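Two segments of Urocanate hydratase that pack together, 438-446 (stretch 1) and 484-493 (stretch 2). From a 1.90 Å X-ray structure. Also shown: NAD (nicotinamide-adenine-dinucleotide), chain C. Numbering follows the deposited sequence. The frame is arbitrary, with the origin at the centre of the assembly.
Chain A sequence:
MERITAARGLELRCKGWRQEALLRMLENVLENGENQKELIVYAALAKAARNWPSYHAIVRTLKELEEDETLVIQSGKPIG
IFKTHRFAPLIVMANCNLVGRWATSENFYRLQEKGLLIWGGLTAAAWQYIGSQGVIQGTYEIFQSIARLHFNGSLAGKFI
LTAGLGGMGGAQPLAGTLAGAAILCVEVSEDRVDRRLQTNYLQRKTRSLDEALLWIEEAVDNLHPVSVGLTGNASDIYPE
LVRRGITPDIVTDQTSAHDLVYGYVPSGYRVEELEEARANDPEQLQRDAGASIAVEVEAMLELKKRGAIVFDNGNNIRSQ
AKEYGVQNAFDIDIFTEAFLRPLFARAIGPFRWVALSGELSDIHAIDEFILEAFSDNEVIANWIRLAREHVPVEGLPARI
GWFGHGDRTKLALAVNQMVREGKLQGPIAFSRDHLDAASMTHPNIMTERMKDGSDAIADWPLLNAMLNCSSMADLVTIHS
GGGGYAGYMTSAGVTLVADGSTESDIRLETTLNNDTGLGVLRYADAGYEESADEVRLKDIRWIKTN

Stretch 1 (438-446) ASMTHPNIM
Stretch 2 (484-493) GYAGYMTSAG

The two stretches belong to one chain and meet as a short antiparallel ladder that opens into a turn and a cluster of rings. Together they bury 499 Å². Met440 and Thr441 are strand, as are Thr490 to Gly493. Met440 lies opposite Ser491 as a non-hydrogen-bonded pair, CA to CA 4.2 Å. Thr441 pairs with Thr490 as a hydrogen-bonded pair, CA to CA 5.4 Å. Beyond the bridges, the CA atoms of His442 and Met489 are 4.5 Å apart, and those of Ser439 and Ala492 are 5.0 Å apart.

Three backbone hydrogen bonds hold the ladder. Thr441 N donates to Thr490 O at 2.9 Å, and Thr490 N returns a bond to Thr441 O at 3.1 Å. Ala492 N donates to Ser439 O at 2.9 Å. The strand backbones are extended, with phi/psi of -155/131 at Met440, -126/122 at Thr441, -140/137 at Thr490 and -143/170 at Ser491. Ser439 is bent, at -117/16. CA-H...O contacts add to the ladder: Ser491 CA to Ser439 O is 3.0 Å, and Met489 CA to Thr441 O is 3.1 Å.

The side chains of Met440 and Ser491 share one face of the sheet; those of Thr441 and Thr490 share the other. Met440 (t, p, p) brings SD to 4.0 Å from Ser491 CB. Ser491 is small and its chi1 is p; its CB is the atom that meets the sulfur. Met440 CE also lies 4.1 Å from Met489 SD, an apolar contact. Both threonines are m, and their branched side chains suit extended backbone.

After the strand, His442 to Ile445 form a type I turn. Ile445 N donates to His442 O at 2.9 Å. Pro443, at -55/-19, fits the first inner position of the turn, and Asn444 follows at -117/15. The His442 side chain (chi1 t, chi2 -34°) braces the turn, as its ND1 accepts from Asn444 N at 3.1 Å.

His442 is also the centre of the ring contacts. Tyr488 CB sits over its face, 3.9 Å from the ring centroid, in a CH-pi contact. The Tyr488 ring (chi1 m, chi2 94°) is oblique to it, with planes at 34° and centroids 5.6 Å apart. Met489 (p, t, t) places SD at the edge of the His442 ring, 4.7 Å from its centroid. Tyr488 O lies 3.4 Å from His442 CA in another CA-H...O contact and 3.2 Å from Pro443 CD. This oxygen is buried without a hydrogen-bond partner.

In stretch 2, Tyr488 N donates to Tyr485 O at 2.9 Å. Gly487 between them has phi/psi 84/-5, where a CB would jam against the preceding carbonyl oxygen. Tyr485 is chi1 m, chi2 -55°. Tyr485 CE1 lies 4.1 Å from Ile445 CD1, an apolar contact; Ile445 is m, t. Tyr485 OH and NAD O2D share a hydrogen bond of 2.6 Å, linking this contact to the cofactor.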

ATOM      1  N   ALA A 438      11.764   8.416  -1.418  1.00 18.72           N
ATOM      2  CA  ALA A 438      11.131   7.026  -1.454  1.00 21.88           C
ATOM      3  C   ALA A 438       9.636   7.042  -1.170  1.00 19.91           C
ATOM      4  O   ALA A 438       9.057   6.061  -0.924  1.00 17.43           O
ATOM      5  CB  ALA A 438      11.875   6.037  -0.647  1.00 22.55           C
ATOM      6  N   SER A 439       9.039   8.192  -1.297  1.00 15.18           N
ATOM      7  CA  SER A 439       7.687   8.335  -0.807  1.00 15.41           C
ATOM      8  C   SER A 439       6.549   8.652  -1.725  1.00 17.17           C
ATOM      9  O   SER A 439       5.453   8.950  -1.333  1.00 14.56           O
ATOM     10  CB  SER A 439       7.733   9.250   0.396  1.00 16.80           C
ATOM     11  OG  SER A 439       8.067  10.489  -0.020  1.00 25.03           O
ATOM     12  N   MET A 440       6.823   8.456  -2.978  1.00 16.17           N
ATOM     13  CA  MET A 440       5.880   8.712  -3.993  1.00 14.30           C
ATOM     14  C   MET A 440       6.070   7.929  -5.288  1.00 18.55           C
ATOM     15  O   MET A 440       7.123   7.924  -5.851  1.00 17.81           O
ATOM     16  CB  MET A 440       5.910  10.181  -4.259  1.00 21.00           C
ATOM     17  CG  MET A 440       5.369  10.623  -5.539  1.00 22.60           C
ATOM     18  SD  MET A 440       3.631  10.624  -5.394  1.00 29.42           S
ATOM     19  CE  MET A 440       3.328  12.231  -4.791  1.00 26.68           C
ATOM     20  N   THR A 441       4.997   7.346  -5.729  1.00 14.51           N
ATOM     21  CA  THR A 441       4.989   6.646  -6.986  1.00 14.52           C
ATOM     22  C   THR A 441       3.854   7.237  -7.787  1.00 16.94           C
ATOM     23  O   THR A 441       2.758   7.229  -7.350  1.00 16.45           O
ATOM     24  CB  THR A 441       4.812   5.123  -6.829  1.00 17.18           C
ATOM     25  OG1 THR A 441       5.887   4.578  -6.113  1.00 15.69           O
ATOM     26  CG2 THR A 441       4.675   4.480  -8.145  1.00 16.56           C
ATOM     27  N   HIS A 442       4.187   7.764  -8.949  1.00 15.82           N
ATOM     28  CA  HIS A 442       3.265   8.351  -9.866  1.00 15.40           C
ATOM     29  C   HIS A 442       3.928   8.483 -11.222  1.00 15.87           C
ATOM     30  O   HIS A 442       4.660   9.373 -11.409  1.00 15.33           O
ATOM     31  CB  HIS A 442       2.863   9.713  -9.388  1.00 13.88           C
ATOM     32  CG  HIS A 442       1.711  10.299 -10.125  1.00 16.87           C
ATOM     33  ND1 HIS A 442       1.489  10.088 -11.450  1.00 15.72           N
ATOM     34  CD2 HIS A 442       0.729  11.115  -9.716  1.00 16.62           C
ATOM     35  CE1 HIS A 442       0.437  10.762 -11.830  1.00 17.32           C
ATOM     36  NE2 HIS A 442      -0.052  11.383 -10.792  1.00 17.16           N
ATOM     37  N   PRO A 443       3.614   7.559 -12.119  1.00 16.12           N
ATOM     38  CA  PRO A 443       4.167   7.446 -13.459  1.00 17.23           C
ATOM     39  C   PRO A 443       4.032   8.710 -14.304  1.00 17.61           C
ATOM     40  O   PRO A 443       4.734   8.811 -15.245  1.00 21.62           O
ATOM     41  CB  PRO A 443       3.413   6.261 -14.062  1.00 17.27           C
ATOM     42  CG  PRO A 443       2.879   5.526 -12.924  1.00 17.84           C
ATOM     43  CD  PRO A 443       2.567   6.561 -11.911  1.00 16.13           C
ATOM     44  N   ASN A 444       3.151   9.621 -13.966  1.00 15.56           N
ATOM     45  CA  ASN A 444       3.104  10.862 -14.742  1.00 17.63           C
ATOM     46  C   ASN A 444       3.436  12.070 -13.884  1.00 18.08           C
ATOM     47  O   ASN A 444       3.197  13.212 -14.306  1.00 20.23           O
ATOM     48  CB  ASN A 444       1.739  11.031 -15.422  1.00 20.23           C
ATOM     49  CG  ASN A 444       1.446   9.916 -16.395  1.00 24.61           C
ATOM     50  OD1 ASN A 444       2.357   9.345 -16.984  1.00 24.96           O
ATOM     51  ND2 ASN A 444       0.184   9.587 -16.554  1.00 25.90           N
ATOM     52  N   ILE A 445       4.003  11.857 -12.698  1.00 16.65           N
ATOM     53  CA  ILE A 445       4.547  12.965 -11.931  1.00 13.69           C
ATOM     54  C   ILE A 445       5.888  12.490 -11.392  1.00 17.13           C
ATOM     55  O   ILE A 445       6.876  12.423 -12.133  1.00 15.94           O
ATOM     56  CB  ILE A 445       3.580  13.443 -10.816  1.00 17.34           C
ATOM     57  CG1 ILE A 445       2.263  13.912 -11.414  1.00 16.37           C
ATOM     58  CG2 ILE A 445       4.178  14.601 -10.001  1.00 14.08           C
ATOM     59  CD1 ILE A 445       1.303  14.534 -10.411  1.00 18.30           C
ATOM     60  N   MET A 446       5.920  12.076 -10.131  1.00 16.60           N
ATOM     61  CA  MET A 446       7.199  11.809  -9.475  1.00 16.38           C
ATOM     62  C   MET A 446       8.073  10.847 -10.260  1.00 17.32           C
ATOM     63  O   MET A 446       9.285  11.074 -10.406  1.00 16.99           O
ATOM     64  CB  MET A 446       6.978  11.242  -8.066  1.00 15.92           C
ATOM     65  CG  MET A 446       8.291  11.009  -7.351  1.00 16.27           C
ATOM     66  SD  MET A 446       8.944  12.597  -6.733  1.00 23.02           S
ATOM     67  CE  MET A 446      10.315  12.093  -5.704  1.00 19.45           C
ATOM     68  N   GLY A 484      -9.513  12.421 -10.057  1.00 22.59           N
ATOM     69  CA  GLY A 484      -8.793  12.025 -11.257  1.00 19.72           C
ATOM     70  C   GLY A 484      -7.417  11.456 -11.005  1.00 20.85           C
ATOM     71  O   GLY A 484      -6.803  10.928 -11.942  1.00 19.77           O
ATOM     72  N   TYR A 485      -6.910  11.543  -9.767  1.00 21.20           N
ATOM     73  CA  TYR A 485      -5.670  10.842  -9.425  1.00 17.03           C
ATOM     74  C   TYR A 485      -5.901   9.366  -9.141  1.00 18.54           C
ATOM     75  O   TYR A 485      -4.923   8.640  -8.944  1.00 17.38           O
ATOM     76  CB  TYR A 485      -5.007  11.438  -8.197  1.00 14.68           C
ATOM     77  CG  TYR A 485      -4.334  12.775  -8.417  1.00 16.59           C
ATOM     78  CD1 TYR A 485      -3.381  12.934  -9.402  1.00 18.57           C
ATOM     79  CD2 TYR A 485      -4.662  13.874  -7.618  1.00 14.56           C
ATOM     80  CE1 TYR A 485      -2.739  14.203  -9.595  1.00 19.36           C
ATOM     81  CE2 TYR A 485      -4.046  15.114  -7.790  1.00 17.08           C
ATOM     82  CZ  TYR A 485      -3.084  15.262  -8.778  1.00 18.99           C
ATOM     83  OH  TYR A 485      -2.459  16.478  -8.977  1.00 18.90           O
ATOM     84  N   ALA A 486      -7.148   8.909  -9.103  1.00 20.72           N
ATOM     85  CA  ALA A 486      -7.389   7.503  -8.775  1.00 17.69           C
ATOM     86  C   ALA A 486      -6.646   6.592  -9.752  1.00 19.45           C
ATOM     87  O   ALA A 486      -6.766   6.728 -10.978  1.00 16.51           O
ATOM     88  CB  ALA A 486      -8.892   7.192  -8.788  1.00 18.41           C
ATOM     89  N   GLY A 487      -5.891   5.639  -9.198  1.00 16.61           N
ATOM     90  CA  GLY A 487      -5.125   4.722 -10.006  1.00 18.65           C
ATOM     91  C   GLY A 487      -3.771   5.238 -10.448  1.00 19.53           C
ATOM     92  O   GLY A 487      -3.010   4.479 -11.062  1.00 18.78           O
ATOM     93  N   TYR A 488      -3.432   6.499 -10.147  1.00 15.91           N
ATOM     94  CA  TYR A 488      -2.174   7.062 -10.618  1.00 17.83           C
ATOM     95  C   TYR A 488      -1.073   7.046  -9.569  1.00 19.22           C
ATOM     96  O   TYR A 488       0.110   7.012  -9.929  1.00 18.62           O
ATOM     97  CB  TYR A 488      -2.370   8.513 -11.102  1.00 17.18           C
ATOM     98  CG  TYR A 488      -2.924   8.622 -12.499  1.00 20.22           C
ATOM     99  CD1 TYR A 488      -4.295   8.757 -12.712  1.00 20.99           C
ATOM    100  CD2 TYR A 488      -2.086   8.577 -13.607  1.00 19.37           C
ATOM    101  CE1 TYR A 488      -4.815   8.854 -13.989  1.00 24.64           C
ATOM    102  CE2 TYR A 488      -2.603   8.696 -14.899  1.00 22.75           C
ATOM    103  CZ  TYR A 488      -3.969   8.828 -15.073  1.00 24.60           C
ATOM    104  OH  TYR A 488      -4.508   8.953 -16.329  1.00 27.54           O
ATOM    105  N   MET A 489      -1.401   7.076  -8.289  1.00 15.62           N
ATOM    106  CA  MET A 489      -0.309   7.313  -7.359  1.00 16.30           C
ATOM    107  C   MET A 489      -0.580   6.725  -5.999  1.00 16.64           C
ATOM    108  O   MET A 489      -1.733   6.586  -5.552  1.00 14.69           O
ATOM    109  CB  MET A 489       0.044   8.793  -7.118  1.00 19.03           C
ATOM    110  CG  MET A 489      -0.984   9.644  -6.474  1.00 21.96           C
ATOM    111  SD  MET A 489      -0.338  11.372  -6.288  1.00 23.37           S
ATOM    112  CE  MET A 489      -1.813  12.059  -5.590  1.00 21.64           C
ATOM    113  N   THR A 490       0.523   6.462  -5.321  1.00 14.11           N
ATOM    114  CA  THR A 490       0.544   6.018  -3.940  1.00 15.35           C
ATOM    115  C   THR A 490       1.707   6.745  -3.317  1.00 13.99           C
ATOM    116  O   THR A 490       2.774   6.844  -3.940  1.00 14.53           O
ATOM    117  CB  THR A 490       0.718   4.493  -3.859  1.00 16.55           C
ATOM    118  OG1 THR A 490      -0.473   3.884  -4.342  1.00 17.54           O
ATOM    119  CG2 THR A 490       0.966   4.011  -2.413  1.00 14.00           C
ATOM    120  N   SER A 491       1.505   7.250  -2.110  1.00 12.87           N
ATOM    121  CA  SER A 491       2.556   8.026  -1.454  1.00 13.28           C
ATOM    122  C   SER A 491       2.562   7.723   0.045  1.00 13.49           C
ATOM    123  O   SER A 491       1.639   7.111   0.568  1.00 13.15           O
ATOM    124  CB  SER A 491       2.383   9.521  -1.708  1.00 13.16           C
ATOM    125  OG  SER A 491       1.159   9.980  -1.123  1.00 15.73           O
ATOM    126  N   ALA A 492       3.597   8.205   0.747  1.00 13.48           N
ATOM    127  CA  ALA A 492       3.738   8.013   2.186  1.00 12.70           C
ATOM    128  C   ALA A 492       4.265   9.291   2.811  1.00 13.53           C
ATOM    129  O   ALA A 492       5.065  10.005   2.200  1.00 13.83           O
ATOM    130  CB  ALA A 492       4.684   6.824   2.519  1.00 12.66           C
ATOM    131  N   GLY A 493       3.790   9.600   4.025  1.00 12.76           N
ATOM    132  CA  GLY A 493       4.218  10.793   4.727  1.00 12.52           C
ATOM    133  C   GLY A 493       4.632  10.428   6.138  1.00 12.83           C
ATOM    134  O   GLY A 493       4.424   9.301   6.589  1.00 14.26           O
TER
HETATM  135  PA  NAD C 702      -6.928  24.428  -5.491  1.00 17.81           P
HETATM  136  O1A NAD C 702      -8.137  23.687  -6.056  1.00 19.66           O
HETATM  137  O2A NAD C 702      -6.853  25.082  -4.171  1.00 21.25           O
HETATM  138  O5B NAD C 702      -6.821  25.758  -6.536  1.00 20.62           O
HETATM  139  C5B NAD C 702      -7.026  25.460  -7.858  1.00 17.30           C
HETATM  140  C4B NAD C 702      -7.190  26.892  -8.548  1.00 18.90           C
HETATM  141  O4B NAD C 702      -7.449  26.805  -9.921  0.89 17.75           O
HETATM  142  C3B NAD C 702      -8.462  27.481  -7.856  1.00 20.33           C
HETATM  143  O3B NAD C 702      -8.201  28.743  -7.398  1.00 22.07           O
HETATM  144  C2B NAD C 702      -9.496  27.511  -9.023  1.00 20.75           C
HETATM  145  O2B NAD C 702     -10.303  28.631  -9.006  1.00 21.27           O
HETATM  146  C1B NAD C 702      -8.537  27.711 -10.192  0.93 16.27           C
HETATM  147  N9A NAD C 702      -9.050  27.257 -11.486  1.00 17.75           N
HETATM  148  C8A NAD C 702      -9.823  26.142 -11.791  1.00 20.48           C
HETATM  149  N7A NAD C 702     -10.106  26.042 -13.066  1.00 19.39           N
HETATM  150  C5A NAD C 702      -9.468  27.129 -13.649  1.00 18.68           C
HETATM  151  C6A NAD C 702      -9.394  27.593 -14.982  1.00 20.42           C
HETATM  152  N6A NAD C 702      -9.993  26.928 -15.995  0.94 20.45           N
HETATM  153  N1A NAD C 702      -8.683  28.719 -15.270  0.98 21.10           N
HETATM  154  C2A NAD C 702      -8.130  29.358 -14.208  1.00 19.42           C
HETATM  155  N3A NAD C 702      -8.118  29.041 -12.904  1.00 19.51           N
HETATM  156  C4A NAD C 702      -8.811  27.908 -12.659  0.77 18.71           C
HETATM  157  O3  NAD C 702      -5.800  23.442  -5.949  0.87 15.44           O
HETATM  158  PN  NAD C 702      -4.323  23.595  -5.368  1.00 17.80           P
HETATM  159  O1N NAD C 702      -3.983  23.104  -3.991  1.00 18.36           O
HETATM  160  O2N NAD C 702      -3.768  24.905  -5.887  1.00 15.49           O
HETATM  161  O5D NAD C 702      -3.410  22.476  -6.309  1.00 16.71           O
HETATM  162  C5D NAD C 702      -3.518  22.701  -7.725  0.84 17.74           C
HETATM  163  C4D NAD C 702      -2.820  21.579  -8.444  1.00 16.46           C
HETATM  164  O4D NAD C 702      -1.531  21.350  -7.907  1.00 21.77           O
HETATM  165  C3D NAD C 702      -3.685  20.281  -8.018  0.82 18.41           C
HETATM  166  O3D NAD C 702      -3.889  19.414  -9.128  1.00 18.47           O
HETATM  167  C2D NAD C 702      -2.774  19.556  -6.961  1.00 18.79           C
HETATM  168  O2D NAD C 702      -2.807  18.187  -6.986  0.80 19.00           O
HETATM  169  C1D NAD C 702      -1.493  19.951  -7.762  1.00 24.78           C
HETATM  170  N1N NAD C 702      -0.189  19.569  -7.200  1.00 28.54           N
HETATM  171  C2N NAD C 702       0.000  18.203  -7.277  0.05 24.90           C
HETATM  172  C3N NAD C 702       1.191  17.624  -6.870  0.44 27.97           C
HETATM  173  C7N NAD C 702       1.272  16.093  -6.940  0.54 27.19           C
HETATM  174  O7N NAD C 702       2.322  15.462  -7.055  0.70 27.64           O
HETATM  175  N7N NAD C 702       0.087  15.391  -6.792  0.79 27.62           N
HETATM  176  C4N NAD C 702       2.188  18.493  -6.404  0.58 29.33           C
HETATM  177  C5N NAD C 702       1.958  19.867  -6.362  1.00 27.13           C
HETATM  178  C6N NAD C 702       0.738  20.419  -6.791  1.00 29.25           C